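Local coordinates for alginate lyase (Chitinophaga sp. MD30, PDB 6KCW), which degrades the polysaccharide alginate as a lyase, by a mechanism in which lysine acts as both catalytic base and catalytic acid, at residues S175-R180 against L191-R196; G90-G95 against I230-L235; F84-G89 against M118-T123; P132-K137 against D145-S150. One frame throughout, in Å; residues are numbered along the deposited sequence.

Contact 2 is the buried one: at the heart of the chain it presses strand 228-241 of the larger antiparallel sheet against strands 89-92 and 94-99 of the smaller, mostly through aromatic and aliphatic groups. Contact 3, partly buried, continues outward along the smaller sheet, since Gly90 and Val92 pair with strand 113-122; its aromatic interior gives way to hydrogen bonds from the Gln122 side chain and the backbone. The next strand, 128-135, carries contact 4, where a loop folds back with a buried histidine-aspartate bond. Contact 1 lies at the surface on hairpin 179-195 and relies on arginines and weak bonds. Contacts 1 and 4 touch: Ile195 packs on His136, and Leu191 on Pro132.

Contact 1 of 4, residues S175-R180 against L191-R196; sequences SNRDGR and LDTAIR
At the open end of the beta hairpin made by strands 179-185 and 188-195, Arg180 and Asp192 form a salt bridge across two antiparallel strands. A bend at chi2 (91°) sets CD of Arg180 near Thr193 O; beyond it NE reaches OD1 of Asp192 at 3.0 Å on the syn side of the carboxylate, and NH2 adds a weak bond of 3.1 Å to the same OD1. The flat groups are 22° from coplanar, yet both donors converge on one oxygen, OD1. Gln182 gives OD1 a further weak bond.

Toward Gly179 and Ile195 the backbone bonds are weak: Gly179 N lies 2.9 Å from Ile195 O in a bent bond. Having no side chain, Gly179 lets that carbonyl come near. Ile195, buried, suits the inner side: its CG2 lies 3.5 Å from Arg180 N, and its side chain also packs on Ile134 of strand 128-135 and on His136 just after it.

Arg177 is exposed and extended from CG to NE, crossing Thr193 at about a right angle. Ala194 O sits over one face of its guanidinium, 2.9 Å from NH2 but too poorly aligned to bond. That carbonyl instead accepts the hydroxyl of Thr193, OG1 to O 2.6 Å. Further out, Arg196 NH1 bonds weakly to Ser175 O at 3.1 Å, while its NH2 forms a salt bridge with Asp138.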
# COMPACT_ATOMS: atom_id res chain seq x y z
N SER A 175 13.44 -8.15 20.45
CA SER A 175 12.56 -9.27 20.16
C SER A 175 11.17 -9.09 20.77
O SER A 175 10.39 -10.05 20.81
CB SER A 175 13.18 -10.59 20.64
OG SER A 175 14.18 -11.04 19.72
N ASN A 176 10.84 -7.87 21.21
CA ASN A 176 9.56 -7.57 21.85
C ASN A 176 8.46 -7.41 20.82
O ASN A 176 8.69 -7.04 19.65
CB ASN A 176 9.64 -6.29 22.68
CG ASN A 176 10.72 -6.33 23.74
OD1 ASN A 176 10.70 -7.18 24.64
ND2 ASN A 176 11.69 -5.41 23.64
N ARG A 177 7.24 -7.69 21.26
CA ARG A 177 6.02 -7.48 20.47
C ARG A 177 5.38 -6.15 20.83
O ARG A 177 4.22 -6.09 21.21
CB ARG A 177 5.05 -8.64 20.69
CG ARG A 177 3.97 -8.80 19.62
CD ARG A 177 2.72 -9.44 20.22
NE ARG A 177 1.62 -9.51 19.26
CZ ARG A 177 0.34 -9.27 19.57
NH1 ARG A 177 0.01 -8.95 20.81
NH2 ARG A 177 -0.60 -9.35 18.64
N ASP A 178 6.15 -5.07 20.73
CA ASP A 178 5.68 -3.75 21.12
C ASP A 178 5.47 -2.83 19.92
O ASP A 178 5.22 -1.63 20.10
CB ASP A 178 6.63 -3.13 22.14
CG ASP A 178 8.08 -3.10 21.67
OD1 ASP A 178 8.41 -3.76 20.66
OD2 ASP A 178 8.89 -2.43 22.35
N GLY A 179 5.54 -3.35 18.70
CA GLY A 179 5.21 -2.56 17.53
C GLY A 179 3.71 -2.44 17.34
O GLY A 179 2.91 -2.79 18.21
N ARG A 180 3.32 -1.94 16.17
CA ARG A 180 1.90 -1.77 15.89
C ARG A 180 1.67 -1.74 14.39
O ARG A 180 2.44 -1.10 13.66
CB ARG A 180 1.36 -0.47 16.51
CG ARG A 180 -0.14 -0.45 16.70
CD ARG A 180 -0.53 -0.98 18.10
NE ARG A 180 -1.93 -0.66 18.39
CZ ARG A 180 -2.33 0.31 19.20
NH1 ARG A 180 -1.44 1.06 19.84
NH2 ARG A 180 -3.62 0.52 19.40
N LEU A 191 -7.69 -3.53 10.83
CA LEU A 191 -6.64 -4.19 11.59
C LEU A 191 -6.08 -3.18 12.57
O LEU A 191 -5.72 -2.06 12.17
CB LEU A 191 -5.53 -4.72 10.68
CG LEU A 191 -4.31 -5.29 11.41
CD1 LEU A 191 -4.65 -6.64 12.02
CD2 LEU A 191 -3.10 -5.41 10.48
N ASP A 192 -6.00 -3.56 13.85
CA ASP A 192 -5.33 -2.73 14.86
C ASP A 192 -4.73 -3.70 15.87
O ASP A 192 -5.36 -4.05 16.87
CB ASP A 192 -6.30 -1.75 15.51
CG ASP A 192 -5.69 -1.01 16.69
OD1 ASP A 192 -4.45 -0.82 16.72
OD2 ASP A 192 -6.45 -0.61 17.61
N THR A 193 -3.50 -4.14 15.60
CA THR A 193 -2.85 -5.16 16.40
C THR A 193 -1.45 -4.72 16.81
O THR A 193 -0.76 -4.02 16.07
CB THR A 193 -2.72 -6.49 15.66
OG1 THR A 193 -1.99 -7.42 16.48
CG2 THR A 193 -1.95 -6.29 14.37
N ALA A 194 -1.04 -5.16 18.00
CA ALA A 194 0.36 -5.08 18.32
C ALA A 194 1.08 -6.16 17.52
O ALA A 194 0.48 -7.15 17.09
CB ALA A 194 0.58 -5.23 19.83
N ILE A 195 2.37 -5.96 17.28
CA ILE A 195 3.08 -6.76 16.29
C ILE A 195 4.57 -6.68 16.57
O ILE A 195 5.05 -5.72 17.17
CB ILE A 195 2.74 -6.27 14.86
CG1 ILE A 195 3.05 -7.34 13.81
CG2 ILE A 195 3.50 -5.00 14.54
CD1 ILE A 195 2.78 -6.88 12.38
N ARG A 196 5.30 -7.70 16.13
CA ARG A 196 6.75 -7.69 16.08
C ARG A 196 7.15 -7.59 14.62
O ARG A 196 6.78 -8.46 13.82
CB ARG A 196 7.30 -8.95 16.75
CG ARG A 196 8.82 -9.16 16.66
CD ARG A 196 9.27 -10.16 17.72
NE ARG A 196 8.60 -11.45 17.59
CZ ARG A 196 9.00 -12.57 18.20
NH1 ARG A 196 10.07 -12.58 19.00
NH2 ARG A 196 8.32 -13.70 18.00

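Contact 2 of 4, residues G90-G95 against I230-L235; sequences GKVGFG and IYYDNL. With CA (calcium ion), chain C; PO4 (phosphate ion), chain B.
Tyr232 reaches from strand 228-241 across the sandwich interior to Val92, Gly93 and Phe94, so the contact joins the two sheets of a concanavalin-like fold. Its CB points toward the other segment, and chi1 (-53°) sets CG anti to the carbonyl carbon. There CE1 of Phe94 arrives at 4.2 Å, presenting the ring edge to the tyrosine face in a T-shaped pair with planes at 78°. Further along, CE1 of Tyr232 lies 3.5 Å from Gly93 CA, while CG2 of Val92 nears the ring at its edge. At the tip, OH accepts the N-H of Gly93 at 3.1 Å in a nearly straight bond (164°) and is also hydrogen-bonded to Thr213.

The chain turns a corner at Gly93, whose positive phi glycine adopts easily; this corner carries the segment from one strand to the next. After it, Leu235 CD1 lies over the face of Phe94, 4.0 Å from the ring centroid; before it, Val92 CG2 meets Ile230 CG2 at 4.2 Å.

The neighbouring Asp233 points away from the interior and grips the calcium ion with both oxygens, OD1 at 2.5 Å and OD2 at 2.7 Å; Asn9, Asn11, Gly43 and two waters complete the site. Strand 228-241 thus turns an apolar side inward and a metal ligand outward, and the phenol, polar only at its tip, crosses the buried core with its hydroxyl satisfied.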
# COMPACT_ATOMS: atom_id res chain seq x y z
N GLY A 90 -5.00 -7.72 -5.77
CA GLY A 90 -3.70 -7.11 -5.94
C GLY A 90 -3.47 -6.10 -4.84
O GLY A 90 -4.28 -5.96 -3.92
N LYS A 91 -2.36 -5.37 -4.97
CA LYS A 91 -1.97 -4.34 -4.01
C LYS A 91 -2.58 -2.99 -4.41
O LYS A 91 -2.76 -2.68 -5.59
CB LYS A 91 -0.44 -4.24 -3.92
CG LYS A 91 0.26 -5.33 -3.08
CD LYS A 91 -0.02 -6.75 -3.58
CE LYS A 91 0.85 -7.81 -2.93
NZ LYS A 91 0.31 -9.15 -3.29
N VAL A 92 -2.89 -2.17 -3.40
CA VAL A 92 -3.57 -0.90 -3.60
C VAL A 92 -3.12 0.08 -2.52
O VAL A 92 -2.83 -0.32 -1.39
CB VAL A 92 -5.11 -1.08 -3.59
CG1 VAL A 92 -5.59 -1.62 -2.25
CG2 VAL A 92 -5.83 0.22 -3.94
N GLY A 93 -3.03 1.35 -2.88
CA GLY A 93 -2.85 2.41 -1.90
C GLY A 93 -1.46 2.48 -1.28
O GLY A 93 -0.51 1.84 -1.71
N PHE A 94 -1.37 3.28 -0.23
CA PHE A 94 -0.11 3.70 0.36
C PHE A 94 0.13 2.97 1.67
O PHE A 94 -0.75 2.94 2.54
CB PHE A 94 -0.11 5.22 0.58
CG PHE A 94 -0.14 6.00 -0.71
CD1 PHE A 94 -1.33 6.23 -1.38
CD2 PHE A 94 1.04 6.49 -1.26
CE1 PHE A 94 -1.35 6.94 -2.56
CE2 PHE A 94 1.03 7.21 -2.44
CZ PHE A 94 -0.16 7.43 -3.10
N GLY A 95 1.31 2.37 1.80
CA GLY A 95 1.72 1.69 3.01
C GLY A 95 3.14 2.03 3.41
O GLY A 95 3.71 3.03 2.96
N ILE A 230 -7.64 2.70 -11.03
CA ILE A 230 -7.82 2.99 -9.62
C ILE A 230 -7.47 4.46 -9.41
O ILE A 230 -6.51 4.97 -9.99
CB ILE A 230 -6.95 2.07 -8.73
CG1 ILE A 230 -7.34 0.61 -8.92
CG2 ILE A 230 -7.03 2.47 -7.26
CD1 ILE A 230 -6.28 -0.37 -8.49
N TYR A 231 -8.25 5.15 -8.58
CA TYR A 231 -8.06 6.57 -8.36
C TYR A 231 -7.74 6.84 -6.89
O TYR A 231 -8.47 6.40 -6.00
CB TYR A 231 -9.31 7.35 -8.76
CG TYR A 231 -9.79 7.10 -10.18
CD1 TYR A 231 -10.60 6.01 -10.47
CD2 TYR A 231 -9.47 7.98 -11.20
CE1 TYR A 231 -11.07 5.80 -11.76
CE2 TYR A 231 -9.93 7.77 -12.49
CZ TYR A 231 -10.73 6.68 -12.75
OH TYR A 231 -11.19 6.48 -14.02
N TYR A 232 -6.65 7.57 -6.65
CA TYR A 232 -6.26 8.02 -5.32
C TYR A 232 -6.40 9.53 -5.20
O TYR A 232 -6.36 10.27 -6.19
CB TYR A 232 -4.81 7.60 -5.02
CG TYR A 232 -4.54 6.12 -5.23
CD1 TYR A 232 -4.94 5.17 -4.29
CD2 TYR A 232 -3.89 5.66 -6.37
CE1 TYR A 232 -4.69 3.82 -4.47
CE2 TYR A 232 -3.65 4.32 -6.57
CZ TYR A 232 -4.05 3.40 -5.61
OH TYR A 232 -3.82 2.06 -5.80
N ASP A 233 -6.55 10.00 -3.96
CA ASP A 233 -6.68 11.42 -3.69
C ASP A 233 -6.31 11.71 -2.24
O ASP A 233 -6.38 10.83 -1.37
CB ASP A 233 -8.11 11.90 -3.97
CG ASP A 233 -8.17 13.37 -4.31
OD1 ASP A 233 -7.19 14.09 -4.03
OD2 ASP A 233 -9.21 13.81 -4.86
N ASN A 234 -5.90 12.96 -2.00
CA ASN A 234 -5.84 13.52 -0.65
C ASN A 234 -4.86 12.78 0.25
O ASN A 234 -5.18 12.44 1.39
CB ASN A 234 -7.24 13.55 -0.02
CG ASN A 234 -8.20 14.44 -0.79
OD1 ASN A 234 -7.87 15.57 -1.12
ND2 ASN A 234 -9.38 13.92 -1.09
N LEU A 235 -3.65 12.56 -0.25
CA LEU A 235 -2.63 11.84 0.49
C LEU A 235 -2.00 12.74 1.54
O LEU A 235 -1.45 13.79 1.21
CB LEU A 235 -1.54 11.32 -0.45
CG LEU A 235 -0.35 10.72 0.31
CD1 LEU A 235 -0.72 9.42 1.03
CD2 LEU A 235 0.83 10.50 -0.61
CA CA C . -7.85 16.03 -5.43
P PO4 B . 3.71 -10.72 -2.48
O1 PO4 B . 4.13 -9.31 -2.83
O2 PO4 B . 4.58 -11.69 -3.25
O3 PO4 B . 2.29 -10.98 -2.92
O4 PO4 B . 3.91 -10.96 -0.98
O HOH W 1 -9.68 16.93 -6.06
O HOH W 2 -8.54 16.90 -3.00

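Contact 3 of 4, residues F84-G89 against M118-T123; sequences FDWSRG and MMWYQT
A chi1 of 85° places CG of Trp120 between its backbone N and carbonyl carbon, and a chi1 of -172° sets CG of Phe84 anti to its N; from these starts the two side chains reach toward each other, tip to tip. They belong to an aromatic cluster with Trp86, by which the loop leading into strand 89-92 is laid on strand 113-122; Phe80 extends the cluster. Phe84 CZ points its edge at the indole, 3.5 Å from Trp120 CZ2, in a T-shaped pair. Trp86 meets the same indole obliquely, CE3 being 3.7 Å from Trp120 CD1.

The other face of the indole receives Gly89, whose CA makes a CH-pi contact 3.6 Å from the centroid of the five-membered ring. Glycine suits this place twice over: its backbone angles are hard for other residues, and it brings the main chain flat against the ring while forming a non-hydrogen-bonded antiparallel pair with Tyr121. Tryptophan, for its part, offers two broad faces for packing and one N-H at its rim. That donor is spent on the loop backbone, NE1 of Trp120 giving a nearly straight bond of 3.0 Å to Trp86 O, in the ring plane and on a carbonyl lone pair.

Nearer the surface, Gln122 N bonds Arg88 O at 2.9 Å. The extended side chain of Gln122 brings NE2 beside Trp86 CB and to 2.7 Å from Ser87 O, close to both the carbonyl and the amide plane.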
# COMPACT_ATOMS: atom_id res chain seq x y z
N PHE A 84 -14.20 -1.51 -13.03
CA PHE A 84 -12.98 -2.18 -12.63
C PHE A 84 -13.19 -3.69 -12.65
O PHE A 84 -14.25 -4.19 -12.26
CB PHE A 84 -12.55 -1.71 -11.24
CG PHE A 84 -11.20 -2.20 -10.83
CD1 PHE A 84 -10.07 -1.47 -11.15
CD2 PHE A 84 -11.06 -3.38 -10.12
CE1 PHE A 84 -8.82 -1.92 -10.78
CE2 PHE A 84 -9.82 -3.83 -9.73
CZ PHE A 84 -8.69 -3.10 -10.06
N ASP A 85 -12.20 -4.42 -13.14
CA ASP A 85 -12.28 -5.88 -13.20
C ASP A 85 -11.57 -6.42 -11.98
O ASP A 85 -10.33 -6.44 -11.92
CB ASP A 85 -11.69 -6.41 -14.50
CG ASP A 85 -11.78 -7.94 -14.61
OD1 ASP A 85 -12.55 -8.56 -13.83
OD2 ASP A 85 -11.08 -8.51 -15.47
N TRP A 86 -12.36 -6.86 -10.99
CA TRP A 86 -11.79 -7.33 -9.73
C TRP A 86 -10.70 -8.37 -9.96
O TRP A 86 -9.61 -8.28 -9.39
CB TRP A 86 -12.88 -7.93 -8.85
CG TRP A 86 -13.92 -6.98 -8.35
CD1 TRP A 86 -15.27 -7.16 -8.42
CD2 TRP A 86 -13.71 -5.75 -7.65
NE1 TRP A 86 -15.91 -6.11 -7.82
CE2 TRP A 86 -14.98 -5.23 -7.34
CE3 TRP A 86 -12.58 -5.04 -7.25
CZ2 TRP A 86 -15.15 -4.03 -6.65
CZ3 TRP A 86 -12.74 -3.84 -6.58
CH2 TRP A 86 -14.02 -3.35 -6.29
N SER A 87 -10.99 -9.36 -10.81
CA SER A 87 -10.10 -10.49 -11.08
C SER A 87 -9.76 -11.16 -9.74
O SER A 87 -10.68 -11.37 -8.94
CB SER A 87 -8.91 -10.03 -11.90
OG SER A 87 -8.06 -11.11 -12.15
N ARG A 88 -8.50 -11.50 -9.47
CA ARG A 88 -8.19 -12.18 -8.21
C ARG A 88 -7.86 -11.20 -7.09
O ARG A 88 -8.24 -11.44 -5.94
CB ARG A 88 -7.04 -13.18 -8.39
CG ARG A 88 -6.55 -13.84 -7.10
CD ARG A 88 -7.49 -14.98 -6.68
NE ARG A 88 -6.91 -15.82 -5.67
CZ ARG A 88 -7.62 -16.43 -4.73
NH1 ARG A 88 -8.93 -16.24 -4.66
NH2 ARG A 88 -7.02 -17.21 -3.82
N GLY A 89 -7.19 -10.10 -7.40
CA GLY A 89 -6.85 -9.10 -6.41
C GLY A 89 -5.49 -8.52 -6.70
O GLY A 89 -4.89 -8.78 -7.74
N MET A 118 -1.80 -2.99 1.73
CA MET A 118 -3.21 -3.36 1.68
C MET A 118 -3.53 -3.92 0.30
O MET A 118 -2.95 -3.50 -0.71
CB MET A 118 -4.13 -2.15 1.99
CG MET A 118 -5.62 -2.52 2.15
SD MET A 118 -6.71 -1.15 2.60
CE MET A 118 -6.65 -0.17 1.08
N MET A 119 -4.47 -4.86 0.27
CA MET A 119 -4.90 -5.49 -0.97
C MET A 119 -6.41 -5.41 -1.10
O MET A 119 -7.14 -5.25 -0.12
CB MET A 119 -4.49 -6.96 -1.05
CG MET A 119 -3.02 -7.22 -1.06
SD MET A 119 -2.73 -8.97 -1.34
CE MET A 119 -3.49 -9.28 -2.94
N TRP A 120 -6.89 -5.53 -2.34
CA TRP A 120 -8.23 -6.02 -2.58
C TRP A 120 -8.12 -7.48 -3.00
O TRP A 120 -7.06 -7.95 -3.41
CB TRP A 120 -8.96 -5.17 -3.63
CG TRP A 120 -8.70 -5.56 -5.03
CD1 TRP A 120 -9.44 -6.42 -5.79
CD2 TRP A 120 -7.64 -5.10 -5.87
NE1 TRP A 120 -8.89 -6.54 -7.04
CE2 TRP A 120 -7.78 -5.74 -7.12
CE3 TRP A 120 -6.57 -4.22 -5.68
CZ2 TRP A 120 -6.90 -5.51 -8.18
CZ3 TRP A 120 -5.70 -3.99 -6.74
CH2 TRP A 120 -5.87 -4.64 -7.97
N TYR A 121 -9.22 -8.22 -2.84
CA TYR A 121 -9.15 -9.67 -2.96
C TYR A 121 -10.53 -10.23 -3.27
O TYR A 121 -11.52 -9.77 -2.70
CB TYR A 121 -8.59 -10.29 -1.68
CG TYR A 121 -8.25 -11.78 -1.75
CD1 TYR A 121 -7.06 -12.21 -2.33
CD2 TYR A 121 -9.09 -12.74 -1.20
CE1 TYR A 121 -6.75 -13.56 -2.39
CE2 TYR A 121 -8.78 -14.09 -1.24
CZ TYR A 121 -7.61 -14.49 -1.84
OH TYR A 121 -7.29 -15.83 -1.89
N GLN A 122 -10.58 -11.23 -4.16
CA GLN A 122 -11.83 -11.89 -4.52
C GLN A 122 -11.74 -13.38 -4.20
O GLN A 122 -10.80 -14.07 -4.63
CB GLN A 122 -12.18 -11.69 -6.00
CG GLN A 122 -13.39 -12.52 -6.41
CD GLN A 122 -14.13 -11.96 -7.61
OE1 GLN A 122 -15.35 -12.07 -7.70
NE2 GLN A 122 -13.39 -11.35 -8.53
N THR A 123 -12.72 -13.87 -3.45
CA THR A 123 -12.78 -15.26 -3.06
C THR A 123 -13.34 -16.11 -4.19
O THR A 123 -14.11 -15.63 -5.02
CB THR A 123 -13.68 -15.44 -1.83
OG1 THR A 123 -15.01 -15.00 -2.15
CG2 THR A 123 -13.14 -14.64 -0.66

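Contact 4 of 4, residues P132-K137 against D145-S150; sequences PYIYHK and DTFGKS. With PO4 (phosphate ion), chain B.
His136 NE2 donates to Asp145 OD2 at 2.7 Å in a fairly straight bond (161°). OD2 lies in the plane of the imidazole, the carboxylate plane is turned 20° from that of the ring, and NE2 comes in on the anti side of OD2. Chi1 of His136 (57°) puts CG between the backbone N and the carbonyl carbon; the bond from CA to CB already points toward the loop, and the NE2 edge of the buried ring makes the contact. The other oxygen, OD1 of Asp145, accepts the backbone N of Phe147 at 2.9 Å from above the carboxylate plane, closing an Asx turn. One short acidic side chain therefore ties the residue just past the end of strand 128-135 to the loop's own backbone.

These bonds hold the segment 145-150 as it folds back on strand 128-135 at the margin of the smaller sheet. Ile134 and Asp145 form a single antiparallel hydrogen-bonded bridge, with Ile134 N to Asp145 O and the return bond from Asp145 N to Ile134 O both 2.7 Å. The loop then reverses in a type I' beta turn from Thr146 to Lys149, closed by Lys149 N to Thr146 O at 3.0 Å; Gly148, with its positive phi, suits the bend. Thr146 OG1 receives Gly148 N in an ST turn.

Phe147 brings its ring beside the pair: its CZ lies 3.4 Å from His136 NE2, the planes being near parallel but slid apart. Its edge meets Ile134 CB, with CE1 4.0 Å away, and its side chain also packs on Leu191 of the surface hairpin. Pro132, a compact apolar ring, rests its CG against Lys149 CB.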
# COMPACT_ATOMS: atom_id res chain seq x y z
N PRO A 132 -5.75 -6.40 5.03
CA PRO A 132 -4.34 -6.16 5.34
C PRO A 132 -3.48 -7.20 4.63
O PRO A 132 -3.93 -8.29 4.28
CB PRO A 132 -4.26 -6.32 6.86
CG PRO A 132 -5.68 -6.29 7.35
CD PRO A 132 -6.54 -6.76 6.22
N TYR A 133 -2.21 -6.84 4.43
CA TYR A 133 -1.26 -7.73 3.77
C TYR A 133 0.12 -7.41 4.35
O TYR A 133 0.86 -6.59 3.81
CB TYR A 133 -1.30 -7.56 2.26
CG TYR A 133 -0.70 -8.74 1.54
CD1 TYR A 133 -1.37 -9.95 1.49
CD2 TYR A 133 0.55 -8.65 0.93
CE1 TYR A 133 -0.84 -11.04 0.86
CE2 TYR A 133 1.09 -9.74 0.29
CZ TYR A 133 0.39 -10.93 0.25
OH TYR A 133 0.93 -12.03 -0.38
N ILE A 134 0.44 -8.05 5.46
CA ILE A 134 1.56 -7.66 6.30
C ILE A 134 2.63 -8.75 6.27
O ILE A 134 2.34 -9.92 6.57
CB ILE A 134 1.11 -7.37 7.74
CG1 ILE A 134 -0.16 -6.54 7.75
CG2 ILE A 134 2.16 -6.60 8.49
CD1 ILE A 134 -0.02 -5.27 6.98
N TYR A 135 3.84 -8.39 5.87
CA TYR A 135 5.01 -9.20 6.17
C TYR A 135 5.56 -8.68 7.49
O TYR A 135 5.64 -7.46 7.70
CB TYR A 135 6.07 -9.13 5.06
CG TYR A 135 5.65 -9.76 3.74
CD1 TYR A 135 4.79 -9.10 2.88
CD2 TYR A 135 6.14 -11.01 3.34
CE1 TYR A 135 4.40 -9.65 1.68
CE2 TYR A 135 5.75 -11.58 2.13
CZ TYR A 135 4.87 -10.89 1.30
OH TYR A 135 4.45 -11.41 0.08
N HIS A 136 5.89 -9.59 8.40
CA HIS A 136 6.45 -9.23 9.69
C HIS A 136 7.16 -10.46 10.27
O HIS A 136 7.19 -11.54 9.66
CB HIS A 136 5.37 -8.72 10.64
CG HIS A 136 4.26 -9.69 10.84
ND1 HIS A 136 4.06 -10.36 12.03
CD2 HIS A 136 3.27 -10.11 10.00
CE1 HIS A 136 3.00 -11.15 11.91
NE2 HIS A 136 2.51 -11.01 10.70
N LYS A 137 7.74 -10.27 11.46
CA LYS A 137 8.62 -11.27 12.02
C LYS A 137 7.90 -12.59 12.28
O LYS A 137 8.52 -13.66 12.23
CB LYS A 137 9.23 -10.75 13.32
CG LYS A 137 10.04 -11.78 14.08
CD LYS A 137 11.36 -12.02 13.42
CE LYS A 137 12.05 -13.20 14.03
NZ LYS A 137 11.35 -14.44 13.54
N ASP A 145 0.66 -11.81 5.55
CA ASP A 145 -0.26 -12.11 6.63
C ASP A 145 -1.43 -11.14 6.55
O ASP A 145 -1.22 -9.92 6.54
CB ASP A 145 0.50 -11.99 7.96
CG ASP A 145 -0.27 -12.52 9.14
OD1 ASP A 145 -1.45 -12.89 8.98
OD2 ASP A 145 0.32 -12.56 10.25
N THR A 146 -2.65 -11.66 6.43
CA THR A 146 -3.83 -10.81 6.46
C THR A 146 -4.40 -10.64 7.85
O THR A 146 -5.32 -9.82 8.03
CB THR A 146 -4.96 -11.38 5.58
OG1 THR A 146 -5.41 -12.62 6.14
CG2 THR A 146 -4.49 -11.56 4.13
N PHE A 147 -3.90 -11.40 8.83
CA PHE A 147 -4.46 -11.47 10.18
C PHE A 147 -5.92 -11.89 10.16
O PHE A 147 -6.66 -11.62 11.11
CB PHE A 147 -4.28 -10.15 10.93
CG PHE A 147 -2.86 -9.91 11.36
CD1 PHE A 147 -1.93 -9.39 10.48
CD2 PHE A 147 -2.46 -10.24 12.65
CE1 PHE A 147 -0.61 -9.18 10.88
CE2 PHE A 147 -1.15 -10.03 13.05
CZ PHE A 147 -0.22 -9.50 12.16
N GLY A 148 -6.34 -12.56 9.09
CA GLY A 148 -7.73 -12.93 8.93
C GLY A 148 -8.71 -11.79 8.77
O GLY A 148 -9.91 -12.00 8.94
N LYS A 149 -8.24 -10.58 8.43
CA LYS A 149 -9.11 -9.40 8.49
C LYS A 149 -9.57 -8.96 7.10
O LYS A 149 -8.86 -9.12 6.11
CB LYS A 149 -8.39 -8.23 9.18
CG LYS A 149 -7.72 -8.60 10.51
CD LYS A 149 -8.76 -9.09 11.51
CE LYS A 149 -8.25 -9.05 12.95
NZ LYS A 149 -9.34 -9.33 13.92
N SER A 150 -10.77 -8.38 7.05
CA SER A 150 -11.28 -7.90 5.78
C SER A 150 -12.24 -6.74 6.01
O SER A 150 -12.85 -6.61 7.07
CB SER A 150 -11.99 -9.01 4.99
OG SER A 150 -13.17 -9.43 5.64
P PO4 B . 3.71 -10.72 -2.48
O1 PO4 B . 4.13 -9.31 -2.83
O2 PO4 B . 4.58 -11.69 -3.25
O3 PO4 B . 2.29 -10.98 -2.92
O4 PO4 B . 3.91 -10.96 -0.98